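Local structure of catalase (Corynebacterium glutamicum, 4B7H) at residues G407-G412 / T420-A425; T213-N218 / I428-D433; N377-E382 / S398-D403. The protein catalyses the breakdown of hydrogen peroxide to water and oxygen at a haem group, a reaction that nitric oxide inhibits, in a four-chain assembly that also carries NADPH. One frame throughout, in Å; residues are numbered along the deposited sequence.

Interaction 1. Residues G407-G412 / T420-A425; sequences GYLDNG and TSYGQA
The carboxylate oxygen OD1 of Asp410 accepts a hydrogen bond from Tyr422 OH, 2.6 Å from OD1. The bond uses the anti lone pair of OD1, the one away from OD2, and the ring and carboxylate planes stand 46° apart. Ser416 OG of the same chain is a second hydrogen-bond partner of Tyr422 OH. Ser32 OG of the second subunit is also hydrogen-bonded to OD1, while OD2 receives the backbone N of Gly407 and that of Glu33 of the second subunit. With both oxygens engaged, the carboxylate is fixed in its rotation, and these neutral partners would be expected to stabilise its negative charge. Residues 407-410 form a beta turn, closed by Asp410 N to Gly407 O at 3.0 Å and braced by the bond from Gly407 N to OD2. The turn packs on Pro31 of the second subunit, and the irregular passage it belongs to leads into strand 423-424, which extends an antiparallel ladder with the third subunit of the catalase tetramer. Leu409 meets the Tyr422 ring through a CH-pi contact, its CB 3.6 Å from the centroid and 8° off the normal. Leu409 CD1 extends the cover, 3.8 Å from Tyr422 CD2.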
ATOM      1  N   GLY A 407      -7.639  23.246 -20.824  1.00  8.79           N
ATOM      2  CA  GLY A 407      -6.917  22.707 -21.964  1.00  8.98           C
ATOM      3  C   GLY A 407      -6.770  23.715 -23.092  1.00  8.93           C
ATOM      4  O   GLY A 407      -7.514  24.697 -23.141  1.00  9.72           O
ATOM      5  N   TYR A 408      -5.828  23.484 -24.004  1.00  8.35           N
ATOM      6  CA  TYR A 408      -5.590  24.448 -25.078  1.00  9.76           C
ATOM      7  C   TYR A 408      -6.734  24.529 -26.096  1.00  9.86           C
ATOM      8  O   TYR A 408      -6.830  25.508 -26.836  1.00 11.93           O
ATOM      9  CB  TYR A 408      -4.230  24.229 -25.761  1.00 10.45           C
ATOM     10  CG  TYR A 408      -4.047  22.881 -26.436  1.00  9.88           C
ATOM     11  CD1 TYR A 408      -4.623  22.616 -27.675  1.00 11.04           C
ATOM     12  CD2 TYR A 408      -3.275  21.888 -25.845  1.00 10.29           C
ATOM     13  CE1 TYR A 408      -4.450  21.392 -28.296  1.00 11.40           C
ATOM     14  CE2 TYR A 408      -3.094  20.666 -26.456  1.00 11.55           C
ATOM     15  CZ  TYR A 408      -3.686  20.422 -27.677  1.00 10.39           C
ATOM     16  OH  TYR A 408      -3.501  19.198 -28.283  1.00 12.15           O
ATOM     17  N   LEU A 409      -7.596  23.512 -26.132  1.00  9.11           N
ATOM     18  CA  LEU A 409      -8.790  23.543 -26.980  1.00  9.48           C
ATOM     19  C   LEU A 409      -9.937  24.291 -26.302  1.00 10.38           C
ATOM     20  O   LEU A 409     -10.851  24.777 -26.975  1.00 11.65           O
ATOM     21  CB  LEU A 409      -9.245  22.123 -27.343  1.00 10.43           C
ATOM     22  CG  LEU A 409      -8.212  21.282 -28.096  1.00 10.76           C
ATOM     23  CD1 LEU A 409      -8.652  19.826 -28.210  1.00 12.06           C
ATOM     24  CD2 LEU A 409      -7.933  21.872 -29.474  1.00 13.96           C
ATOM     25  N   ASP A 410      -9.897  24.360 -24.971  1.00  9.13           N
ATOM     26  CA  ASP A 410     -10.971  24.970 -24.193  1.00  9.15           C
ATOM     27  C   ASP A 410     -10.800  26.487 -24.174  1.00 10.04           C
ATOM     28  O   ASP A 410      -9.732  27.000 -24.529  1.00 11.73           O
ATOM     29  CB  ASP A 410     -10.937  24.472 -22.740  1.00  8.67           C
ATOM     30  CG  ASP A 410     -10.981  22.948 -22.610  1.00  8.70           C
ATOM     31  OD1 ASP A 410     -11.680  22.253 -23.384  1.00  9.09           O
ATOM     32  OD2 ASP A 410     -10.306  22.448 -21.683  1.00  9.35           O
ATOM     33  N   ASN A 411     -11.833  27.205 -23.739  1.00 10.38           N
ATOM     34  CA  ASN A 411     -11.711  28.660 -23.604  1.00 10.52           C
ATOM     35  C   ASN A 411     -11.257  29.112 -22.209  1.00 10.91           C
ATOM     36  O   ASN A 411     -10.962  30.290 -21.995  1.00 12.97           O
ATOM     37  CB  ASN A 411     -12.992  29.393 -24.030  1.00 12.44           C
ATOM     38  CG  ASN A 411     -14.193  29.042 -23.175  1.00 12.82           C
ATOM     39  OD1 ASN A 411     -14.068  28.494 -22.079  1.00 12.07           O
ATOM     40  ND2 ASN A 411     -15.375  29.363 -23.677  1.00 13.72           N
ATOM     41  N   GLY A 412     -11.184  28.170 -21.273  1.00 11.36           N
ATOM     42  CA  GLY A 412     -10.736  28.469 -19.927  1.00 11.21           C
ATOM     43  C   GLY A 412     -11.788  29.065 -19.012  1.00 11.54           C
ATOM     44  O   GLY A 412     -11.504  29.322 -17.839  1.00 13.84           O
ATOM     45  N   THR A 420     -20.383  22.400 -28.370  1.00 11.52           N
ATOM     46  CA  THR A 420     -19.030  22.686 -28.814  1.00 11.48           C
ATOM     47  C   THR A 420     -18.329  21.405 -29.276  1.00 10.88           C
ATOM     48  O   THR A 420     -18.363  20.381 -28.583  1.00 11.07           O
ATOM     49  CB  THR A 420     -18.223  23.323 -27.659  1.00 12.91           C
ATOM     50  OG1 THR A 420     -18.853  24.546 -27.253  1.00 13.96           O
ATOM     51  CG2 THR A 420     -16.796  23.615 -28.085  1.00 14.70           C
ATOM     52  N   SER A 421     -17.704  21.466 -30.448  1.00 11.36           N
ATOM     53  CA  SER A 421     -16.880  20.367 -30.944  1.00 11.11           C
ATOM     54  C   SER A 421     -15.494  20.877 -31.286  1.00 10.95           C
ATOM     55  O   SER A 421     -15.341  22.021 -31.738  1.00 13.51           O
ATOM     56  CB  SER A 421     -17.496  19.711 -32.179  1.00 12.77           C
ATOM     57  OG  SER A 421     -18.710  19.051 -31.879  1.00 13.63           O
ATOM     58  N   TYR A 422     -14.492  20.022 -31.091  1.00 10.95           N
ATOM     59  CA  TYR A 422     -13.103  20.364 -31.393  1.00 11.39           C
ATOM     60  C   TYR A 422     -12.557  19.630 -32.620  1.00 11.72           C
ATOM     61  O   TYR A 422     -11.510  20.002 -33.146  1.00 15.17           O
ATOM     62  CB  TYR A 422     -12.209  20.038 -30.207  1.00 11.69           C
ATOM     63  CG  TYR A 422     -12.513  20.802 -28.941  1.00 11.57           C
ATOM     64  CD1 TYR A 422     -12.922  22.134 -28.976  1.00 11.40           C
ATOM     65  CD2 TYR A 422     -12.372  20.189 -27.703  1.00 11.17           C
ATOM     66  CE1 TYR A 422     -13.182  22.829 -27.801  1.00 11.57           C
ATOM     67  CE2 TYR A 422     -12.621  20.871 -26.528  1.00 10.91           C
ATOM     68  CZ  TYR A 422     -13.021  22.185 -26.583  1.00 10.48           C
ATOM     69  OH  TYR A 422     -13.261  22.858 -25.416  1.00 10.91           O
ATOM     70  N   GLY A 423     -13.240  18.580 -33.069  1.00 11.95           N
ATOM     71  CA  GLY A 423     -12.768  17.839 -34.226  1.00 12.83           C
ATOM     72  C   GLY A 423     -11.709  16.788 -33.933  1.00 11.64           C
ATOM     73  O   GLY A 423     -11.588  16.284 -32.808  1.00 11.09           O
ATOM     74  N   GLN A 424     -10.938  16.464 -34.966  1.00 12.10           N
ATOM     75  CA  GLN A 424     -10.068  15.297 -34.955  1.00 10.87           C
ATOM     76  C   GLN A 424      -8.991  15.414 -33.877  1.00  9.81           C
ATOM     77  O   GLN A 424      -8.322  16.449 -33.750  1.00 10.85           O
ATOM     78  CB  GLN A 424      -9.446  15.095 -36.341  1.00 11.49           C
ATOM     79  CG  GLN A 424      -9.067  13.648 -36.656  1.00 12.07           C
ATOM     80  CD  GLN A 424      -7.749  13.236 -36.039  1.00 10.87           C
ATOM     81  OE1 GLN A 424      -6.743  13.939 -36.165  1.00 13.28           O
ATOM     82  NE2 GLN A 424      -7.745  12.090 -35.362  1.00 10.54           N
ATOM     83  N   ALA A 425      -8.838  14.345 -33.096  1.00 10.80           N
ATOM     84  CA  ALA A 425      -7.895  14.318 -31.980  1.00 10.61           C
ATOM     85  C   ALA A 425      -6.489  13.970 -32.469  1.00 10.43           C
ATOM     86  O   ALA A 425      -5.967  12.887 -32.174  1.00 10.37           O
ATOM     87  CB  ALA A 425      -8.365  13.325 -30.920  1.00 11.29           C
TER

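Interaction 2. Residues T213-N218 / I428-D433; sequences TFQWIN and IYVNPD
Gln215 reaches from strand 214-217 to the backbone of Val430 and offers a textbook case of a side-chain amide standing in for a peptide group. At its base, CB points toward the loop 428-433; CG lies anti to the backbone N (chi1 -163°), and the chain stays extended at the next bond, which carries the amide straight across. The amide carbon CD comes 3.6 Å from Val430 N, and beyond it the two polar atoms part. OE1 accepts from Val430 N at 2.8 Å, with the N-H on a lone pair in the carbonyl plane and an N-H...O angle of 161°. NE2 donates to Val430 O at 2.9 Å, straighter still at 167°, with that oxygen almost in the amide plane of Gln215. OE1 also lies against carbon, 3.7 Å from Tyr429 CB. Two residues further along the strand, Ile217 points the same way, and its CD1 touches Val430 CG2 at 3.8 Å, adding an apolar patch beside the polar pair. The strand lies in the antiparallel sheet of the catalase barrel region, between 223-232 and 337-338. The Tyr429 ring turns away from it, and its OH bonds to Gln346 of helix 343-359. Because one amide satisfies both the N-H and the C=O of a single residue, the loop is tied to the sheet without any strand pairing, and two nearly straight bonds hold the amide flat in a buried setting.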
ATOM      1  N   THR A 213       4.968   1.226 -35.008  1.00  9.20           N
ATOM      2  CA  THR A 213       4.707   2.411 -35.801  1.00  9.15           C
ATOM      3  C   THR A 213       4.139   3.510 -34.902  1.00 10.03           C
ATOM      4  O   THR A 213       3.160   3.300 -34.171  1.00 11.17           O
ATOM      5  CB  THR A 213       3.721   2.052 -36.896  1.00 10.39           C
ATOM      6  OG1 THR A 213       4.340   1.065 -37.731  1.00 11.01           O
ATOM      7  CG2 THR A 213       3.332   3.275 -37.727  1.00 10.95           C
ATOM      8  N   PHE A 214       4.779   4.674 -34.947  1.00  9.71           N
ATOM      9  CA  PHE A 214       4.262   5.879 -34.320  1.00  9.53           C
ATOM     10  C   PHE A 214       3.889   6.881 -35.401  1.00  8.92           C
ATOM     11  O   PHE A 214       4.026   6.606 -36.605  1.00  9.92           O
ATOM     12  CB  PHE A 214       5.312   6.474 -33.387  1.00 11.03           C
ATOM     13  CG  PHE A 214       5.590   5.615 -32.190  1.00 10.80           C
ATOM     14  CD1 PHE A 214       4.772   5.685 -31.070  1.00 10.48           C
ATOM     15  CD2 PHE A 214       6.646   4.714 -32.199  1.00 10.57           C
ATOM     16  CE1 PHE A 214       5.004   4.873 -29.967  1.00 10.93           C
ATOM     17  CE2 PHE A 214       6.894   3.904 -31.106  1.00 12.47           C
ATOM     18  CZ  PHE A 214       6.073   3.986 -29.984  1.00 11.68           C
ATOM     19  N   GLN A 215       3.424   8.053 -34.986  1.00 10.40           N
ATOM     20  CA  GLN A 215       3.104   9.097 -35.949  1.00 10.81           C
ATOM     21  C   GLN A 215       3.899  10.363 -35.636  1.00 11.84           C
ATOM     22  O   GLN A 215       4.140  10.681 -34.475  1.00 12.14           O
ATOM     23  CB  GLN A 215       1.600   9.385 -35.959  1.00  9.52           C
ATOM     24  CG  GLN A 215       1.134  10.154 -37.188  1.00 10.50           C
ATOM     25  CD  GLN A 215      -0.366  10.324 -37.211  1.00 10.99           C
ATOM     26  OE1 GLN A 215      -0.914  11.198 -36.540  1.00 13.36           O
ATOM     27  NE2 GLN A 215      -1.045   9.469 -37.960  1.00 10.53           N
ATOM     28  N   TRP A 216       4.336  11.052 -36.685  1.00  9.97           N
ATOM     29  CA  TRP A 216       4.928  12.374 -36.565  1.00 10.43           C
ATOM     30  C   TRP A 216       3.977  13.345 -37.244  1.00 10.39           C
ATOM     31  O   TRP A 216       3.423  13.043 -38.310  1.00 11.68           O
ATOM     32  CB  TRP A 216       6.293  12.427 -37.252  1.00 12.54           C
ATOM     33  CG  TRP A 216       7.461  12.072 -36.379  1.00 11.82           C
ATOM     34  CD1 TRP A 216       7.424  11.630 -35.086  1.00 12.58           C
ATOM     35  CD2 TRP A 216       8.848  12.144 -36.738  1.00 10.95           C
ATOM     36  NE1 TRP A 216       8.705  11.422 -34.622  1.00 12.16           N
ATOM     37  CE2 TRP A 216       9.596  11.735 -35.616  1.00 11.22           C
ATOM     38  CE3 TRP A 216       9.529  12.522 -37.905  1.00 13.14           C
ATOM     39  CZ2 TRP A 216      10.993  11.690 -35.625  1.00 12.21           C
ATOM     40  CZ3 TRP A 216      10.911  12.477 -37.917  1.00 13.62           C
ATOM     41  CH2 TRP A 216      11.632  12.064 -36.785  1.00 13.92           C
ATOM     42  N   ILE A 217       3.762  14.494 -36.617  1.00 10.45           N
ATOM     43  CA  ILE A 217       2.916  15.527 -37.204  1.00 11.75           C
ATOM     44  C   ILE A 217       3.705  16.832 -37.242  1.00 11.88           C
ATOM     45  O   ILE A 217       4.325  17.225 -36.241  1.00 11.59           O
ATOM     46  CB  ILE A 217       1.611  15.714 -36.399  1.00 14.86           C
ATOM     47  CG1 ILE A 217       0.869  14.382 -36.240  1.00 15.16           C
ATOM     48  CG2 ILE A 217       0.707  16.724 -37.066  1.00 14.92           C
ATOM     49  CD1 ILE A 217      -0.503  14.522 -35.596  1.00 17.88           C
ATOM     50  N   ASN A 218       3.701  17.495 -38.399  1.00 12.36           N
ATOM     51  CA  ASN A 218       4.448  18.743 -38.557  1.00 13.80           C
ATOM     52  C   ASN A 218       3.633  19.969 -38.123  1.00 13.49           C
ATOM     53  O   ASN A 218       2.489  19.836 -37.667  1.00 13.56           O
ATOM     54  CB  ASN A 218       5.030  18.883 -39.984  1.00 13.33           C
ATOM     55  CG  ASN A 218       3.968  19.111 -41.052  1.00 13.61           C
ATOM     56  OD1 ASN A 218       2.814  19.397 -40.747  1.00 14.85           O
ATOM     57  ND2 ASN A 218       4.366  18.997 -42.316  1.00 15.22           N
ATOM     58  N   ILE A 428      -3.656  12.531 -30.322  1.00 10.33           N
ATOM     59  CA  ILE A 428      -3.621  11.094 -30.089  1.00  9.75           C
ATOM     60  C   ILE A 428      -2.989  10.467 -31.329  1.00 10.68           C
ATOM     61  O   ILE A 428      -1.875   9.944 -31.260  1.00 10.45           O
ATOM     62  CB  ILE A 428      -5.022  10.539 -29.755  1.00 10.06           C
ATOM     63  CG1 ILE A 428      -5.639  11.350 -28.609  1.00 11.88           C
ATOM     64  CG2 ILE A 428      -4.938   9.071 -29.364  1.00 11.99           C
ATOM     65  CD1 ILE A 428      -7.045  10.930 -28.250  1.00 12.45           C
ATOM     66  N   TYR A 429      -3.696  10.550 -32.455  1.00 10.38           N
ATOM     67  CA  TYR A 429      -3.103  10.374 -33.790  1.00  9.86           C
ATOM     68  C   TYR A 429      -4.132  10.750 -34.840  1.00 10.98           C
ATOM     69  O   TYR A 429      -5.340  10.700 -34.583  1.00 11.55           O
ATOM     70  CB  TYR A 429      -2.559   8.952 -34.060  1.00 10.44           C
ATOM     71  CG  TYR A 429      -3.551   7.813 -33.929  1.00 10.73           C
ATOM     72  CD1 TYR A 429      -3.900   7.319 -32.681  1.00 10.80           C
ATOM     73  CD2 TYR A 429      -4.103   7.204 -35.047  1.00 10.62           C
ATOM     74  CE1 TYR A 429      -4.785   6.262 -32.539  1.00 11.56           C
ATOM     75  CE2 TYR A 429      -4.995   6.140 -34.921  1.00 10.68           C
ATOM     76  CZ  TYR A 429      -5.342   5.682 -33.660  1.00 10.89           C
ATOM     77  OH  TYR A 429      -6.226   4.627 -33.513  1.00 11.64           O
ATOM     78  N   VAL A 430      -3.656  11.158 -36.012  1.00 10.71           N
ATOM     79  CA  VAL A 430      -4.550  11.307 -37.154  1.00 11.39           C
ATOM     80  C   VAL A 430      -4.853   9.893 -37.626  1.00 10.48           C
ATOM     81  O   VAL A 430      -3.963   9.185 -38.115  1.00 11.83           O
ATOM     82  CB  VAL A 430      -3.913  12.106 -38.301  1.00 12.42           C
ATOM     83  CG1 VAL A 430      -4.908  12.256 -39.449  1.00 13.57           C
ATOM     84  CG2 VAL A 430      -3.466  13.473 -37.811  1.00 13.26           C
ATOM     85  N   ASN A 431      -6.096   9.458 -37.453  1.00 11.48           N
ATOM     86  CA  ASN A 431      -6.418   8.062 -37.724  1.00 11.73           C
ATOM     87  C   ASN A 431      -6.589   7.770 -39.209  1.00 12.25           C
ATOM     88  O   ASN A 431      -7.012   8.642 -39.982  1.00 11.87           O
ATOM     89  CB  ASN A 431      -7.669   7.625 -36.956  1.00 12.87           C
ATOM     90  CG  ASN A 431      -8.882   8.477 -37.283  1.00 12.10           C
ATOM     91  OD1 ASN A 431      -9.172   9.454 -36.589  1.00 13.82           O
ATOM     92  ND2 ASN A 431      -9.596   8.114 -38.348  1.00 12.38           N
ATOM     93  N   PRO A 432      -6.245   6.541 -39.612  1.00 11.93           N
ATOM     94  CA  PRO A 432      -6.607   6.068 -40.946  1.00 13.03           C
ATOM     95  C   PRO A 432      -8.050   5.552 -40.924  1.00 12.11           C
ATOM     96  O   PRO A 432      -8.743   5.708 -39.920  1.00 12.78           O
ATOM     97  CB  PRO A 432      -5.627   4.919 -41.164  1.00 12.27           C
ATOM     98  CG  PRO A 432      -5.473   4.328 -39.797  1.00 12.34           C
ATOM     99  CD  PRO A 432      -5.509   5.518 -38.846  1.00 12.08           C
ATOM    100  N   ASP A 433      -8.499   4.972 -42.030  1.00 12.67           N
ATOM    101  CA  ASP A 433      -9.817   4.355 -42.134  1.00 12.81           C
ATOM    102  C   ASP A 433      -9.921   3.264 -41.065  1.00 12.21           C
ATOM    103  O   ASP A 433      -9.017   2.439 -40.949  1.00 12.88           O
ATOM    104  CB  ASP A 433      -9.914   3.740 -43.539  1.00 14.94           C
ATOM    105  CG  ASP A 433     -11.297   3.190 -43.888  1.00 16.10           C
ATOM    106  OD1 ASP A 433     -12.189   3.082 -43.028  1.00 15.32           O
ATOM    107  OD2 ASP A 433     -11.479   2.843 -45.072  1.00 20.93           O
TER

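Interaction 3. Residues N377-E382 / S398-D403; sequences NTYSRE and SPNRYD
Tyr379, the residue of 377-382 that bridges to 398-403, lays the outer part of its ring against Ser398. Ahead of it, Thr378 forms an ST turn: its OG1 accepts from Ser380 N at 3.1 Å, while the same hydroxyl is hydrogen-bonded to His25 of the second subunit. Tyr379 is the middle residue of the turn, and its ring leaves the backbone with CG beside its own N and anti to the carbonyl carbon (chi1 -72°), directed at the other segment. There Ser398 CB is 3.7 Å from Tyr379 CZ, and the backbone N of Ser398 stands over one face of the ring, 4.2 Å above the plane and toward the rim. The phenol OH has its strongest polar partner in the carbonyl oxygen of Gly405, and Lys404 makes a cation-pi contact with the ring. Both segments belong to the irregular passage after helix 343-359, wedged here between two neighbouring subunits of the catalase tetramer, since each segment touches both the second and the third; a cis peptide bond before Pro399 bends 398-403 just past Ser398. Farther along, Arg381 forms a salt bridge with Glu62 of the second subunit. Glu382 OE2 lies over the face of the Arg381 guanidinium, 3.5 Å from NE, close enough for the charges to attract although no N-H points at it.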
ATOM      1  N   ASN A 377       1.158  21.921 -14.630  1.00  8.68           N
ATOM      2  CA  ASN A 377      -0.029  22.689 -14.272  1.00  8.90           C
ATOM      3  C   ASN A 377      -1.233  21.756 -14.297  1.00  8.47           C
ATOM      4  O   ASN A 377      -1.803  21.483 -15.352  1.00  8.19           O
ATOM      5  CB  ASN A 377      -0.227  23.863 -15.244  1.00  8.86           C
ATOM      6  CG  ASN A 377      -1.388  24.763 -14.845  1.00 10.75           C
ATOM      7  OD1 ASN A 377      -1.935  24.636 -13.749  1.00 11.97           O
ATOM      8  ND2 ASN A 377      -1.773  25.670 -15.734  1.00 10.57           N
ATOM      9  N   THR A 378      -1.617  21.258 -13.126  1.00  7.86           N
ATOM     10  CA  THR A 378      -2.604  20.191 -13.049  1.00  8.58           C
ATOM     11  C   THR A 378      -3.619  20.469 -11.958  1.00  9.05           C
ATOM     12  O   THR A 378      -3.315  21.137 -10.964  1.00  9.34           O
ATOM     13  CB  THR A 378      -1.927  18.817 -12.781  1.00  9.15           C
ATOM     14  OG1 THR A 378      -2.913  17.779 -12.825  1.00  8.48           O
ATOM     15  CG2 THR A 378      -1.260  18.796 -11.408  1.00  9.94           C
ATOM     16  N   TYR A 379      -4.828  19.948 -12.139  1.00  8.77           N
ATOM     17  CA  TYR A 379      -5.840  20.010 -11.091  1.00  7.93           C
ATOM     18  C   TYR A 379      -5.814  18.769 -10.195  1.00  9.26           C
ATOM     19  O   TYR A 379      -6.539  18.693  -9.202  1.00 10.26           O
ATOM     20  CB  TYR A 379      -7.231  20.235 -11.692  1.00  9.07           C
ATOM     21  CG  TYR A 379      -7.395  21.638 -12.209  1.00  8.84           C
ATOM     22  CD1 TYR A 379      -7.745  22.672 -11.354  1.00 10.18           C
ATOM     23  CD2 TYR A 379      -7.183  21.939 -13.549  1.00  9.99           C
ATOM     24  CE1 TYR A 379      -7.889  23.975 -11.826  1.00  8.52           C
ATOM     25  CE2 TYR A 379      -7.322  23.244 -14.022  1.00  8.21           C
ATOM     26  CZ  TYR A 379      -7.679  24.250 -13.154  1.00  7.87           C
ATOM     27  OH  TYR A 379      -7.816  25.540 -13.616  1.00  8.99           O
ATOM     28  N   SER A 380      -4.971  17.795 -10.525  1.00  7.49           N
ATOM     29  CA  SER A 380      -4.805  16.647  -9.632  1.00  8.14           C
ATOM     30  C   SER A 380      -4.238  17.106  -8.292  1.00  7.88           C
ATOM     31  O   SER A 380      -3.499  18.093  -8.225  1.00  9.17           O
ATOM     32  CB  SER A 380      -3.871  15.604 -10.245  1.00  8.52           C
ATOM     33  OG  SER A 380      -4.435  15.047 -11.415  1.00  9.18           O
ATOM     34  N   ARG A 381      -4.565  16.374  -7.229  1.00  7.93           N
ATOM     35  CA  ARG A 381      -4.212  16.788  -5.876  1.00  7.91           C
ATOM     36  C   ARG A 381      -4.137  15.581  -4.956  1.00  7.66           C
ATOM     37  O   ARG A 381      -4.571  14.476  -5.317  1.00  7.36           O
ATOM     38  CB  ARG A 381      -5.257  17.773  -5.336  1.00  7.99           C
ATOM     39  CG  ARG A 381      -6.631  17.138  -5.124  1.00  7.67           C
ATOM     40  CD  ARG A 381      -7.608  18.111  -4.504  1.00  8.53           C
ATOM     41  NE  ARG A 381      -8.774  17.419  -3.966  1.00  8.56           N
ATOM     42  CZ  ARG A 381      -9.642  17.973  -3.126  1.00  9.77           C
ATOM     43  NH1 ARG A 381      -9.486  19.233  -2.747  1.00  9.18           N
ATOM     44  NH2 ARG A 381     -10.667  17.271  -2.670  1.00  8.82           N
ATOM     45  N   GLU A 382      -3.587  15.806  -3.766  1.00  7.27           N
ATOM     46  CA  GLU A 382      -3.600  14.825  -2.680  1.00  7.88           C
ATOM     47  C   GLU A 382      -2.954  13.504  -3.095  1.00  7.66           C
ATOM     48  O   GLU A 382      -1.995  13.502  -3.882  1.00  7.76           O
ATOM     49  CB  GLU A 382      -5.012  14.678  -2.084  1.00  7.87           C
ATOM     50  CG  GLU A 382      -5.538  16.048  -1.685  1.00  8.42           C
ATOM     51  CD  GLU A 382      -6.923  16.064  -1.068  1.00  9.82           C
ATOM     52  OE1 GLU A 382      -7.542  14.998  -0.888  1.00 10.75           O
ATOM     53  OE2 GLU A 382      -7.404  17.176  -0.765  1.00 11.38           O
ATOM     54  N   SER A 398     -11.832  23.004 -12.847  1.00  8.22           N
ATOM     55  CA  SER A 398     -12.069  23.896 -13.980  1.00  8.65           C
ATOM     56  C   SER A 398     -13.354  23.439 -14.666  1.00  8.18           C
ATOM     57  O   SER A 398     -13.690  22.256 -14.628  1.00  8.87           O
ATOM     58  CB  SER A 398     -10.880  23.941 -14.959  1.00  9.37           C
ATOM     59  OG  SER A 398     -10.957  22.914 -15.940  1.00 10.94           O
ATOM     60  N   PRO A 399     -14.091  24.370 -15.292  1.00  8.90           N
ATOM     61  CA  PRO A 399     -13.784  25.801 -15.434  1.00  8.91           C
ATOM     62  C   PRO A 399     -13.956  26.565 -14.130  1.00  8.78           C
ATOM     63  O   PRO A 399     -14.776  26.182 -13.291  1.00  9.54           O
ATOM     64  CB  PRO A 399     -14.828  26.270 -16.447  1.00  9.11           C
ATOM     65  CG  PRO A 399     -15.993  25.337 -16.212  1.00  9.45           C
ATOM     66  CD  PRO A 399     -15.337  24.011 -15.985  1.00  9.33           C
ATOM     67  N   ASN A 400     -13.176  27.630 -13.957  1.00  8.29           N
ATOM     68  CA  ASN A 400     -13.240  28.439 -12.750  1.00  8.90           C
ATOM     69  C   ASN A 400     -13.084  29.912 -13.075  1.00 10.06           C
ATOM     70  O   ASN A 400     -12.736  30.264 -14.213  1.00 11.12           O
ATOM     71  CB  ASN A 400     -12.186  27.995 -11.727  1.00  8.39           C
ATOM     72  CG  ASN A 400     -10.776  28.059 -12.268  1.00  8.83           C
ATOM     73  OD1 ASN A 400     -10.130  27.021 -12.512  1.00 12.14           O
ATOM     74  ND2 ASN A 400     -10.279  29.263 -12.459  1.00  7.42           N
ATOM     75  N   ARG A 401     -13.315  30.763 -12.075  1.00  9.27           N
ATOM     76  CA  ARG A 401     -13.274  32.216 -12.263  1.00  9.71           C
ATOM     77  C   ARG A 401     -11.883  32.837 -12.116  1.00  9.83           C
ATOM     78  O   ARG A 401     -11.742  34.066 -12.119  1.00 13.17           O
ATOM     79  CB  ARG A 401     -14.278  32.907 -11.330  1.00 10.56           C
ATOM     80  CG  ARG A 401     -13.984  32.802  -9.829  1.00 10.50           C
ATOM     81  CD  ARG A 401     -15.078  33.525  -9.058  1.00 11.75           C
ATOM     82  NE  ARG A 401     -14.918  33.488  -7.606  1.00 12.30           N
ATOM     83  CZ  ARG A 401     -14.192  34.367  -6.918  1.00 13.40           C
ATOM     84  NH1 ARG A 401     -13.535  35.326  -7.558  1.00 16.16           N
ATOM     85  NH2 ARG A 401     -14.114  34.283  -5.594  1.00 14.52           N
ATOM     86  N   TYR A 402     -10.864  31.986 -12.014  1.00 10.27           N
ATOM     87  CA  TYR A 402      -9.486  32.422 -11.791  1.00  9.69           C
ATOM     88  C   TYR A 402      -8.637  32.252 -13.058  1.00 10.58           C
ATOM     89  O   TYR A 402      -9.180  32.257 -14.164  1.00 12.69           O
ATOM     90  CB  TYR A 402      -8.883  31.686 -10.587  1.00 10.31           C
ATOM     91  CG  TYR A 402      -9.805  31.691  -9.387  1.00 11.34           C
ATOM     92  CD1 TYR A 402      -9.855  32.782  -8.515  1.00 13.17           C
ATOM     93  CD2 TYR A 402     -10.640  30.606  -9.128  1.00 10.86           C
ATOM     94  CE1 TYR A 402     -10.717  32.783  -7.420  1.00 13.97           C
ATOM     95  CE2 TYR A 402     -11.495  30.597  -8.037  1.00 10.75           C
ATOM     96  CZ  TYR A 402     -11.525  31.681  -7.187  1.00 13.43           C
ATOM     97  OH  TYR A 402     -12.381  31.659  -6.111  1.00 15.40           O
ATOM     98  N   ASP A 403      -7.321  32.100 -12.907  1.00 13.09           N
ATOM     99  CA  ASP A 403      -6.428  32.174 -14.060  1.00 14.76           C
ATOM    100  C   ASP A 403      -5.623  30.906 -14.327  1.00 12.99           C
ATOM    101  O   ASP A 403      -4.866  30.850 -15.295  1.00 14.08           O
ATOM    102  CB  ASP A 403      -5.456  33.350 -13.903  1.00 21.60           C
ATOM    103  CG  ASP A 403      -6.165  34.666 -13.690  1.00 34.92           C
ATOM    104  OD1 ASP A 403      -7.157  34.927 -14.403  1.00 36.18           O
ATOM    105  OD2 ASP A 403      -5.734  35.434 -12.803  1.00 44.05           O
TER

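In the fold
Along the chain, interaction 2 closes a loop of over two hundred residues, and both other contacts lie inside it: interaction 3 comes first, then interaction 1, whose segment 407-412 follows after 398-403. Interactions 1 and 3 have centres about 17 Å apart and share the irregular passage after helix 343-359; both lie about 32 Å from the centre of the chain and touch the second subunit. Interactions 1 and 2, with centres about 18 Å apart, meet where Gln424 reaches the 428-433 loop. Interactions 2 and 3 are about 30 Å apart between centres. All three border the third subunit: the passage runs through the subunit interfaces, and interaction 2 joins its far end to the barrel sheet.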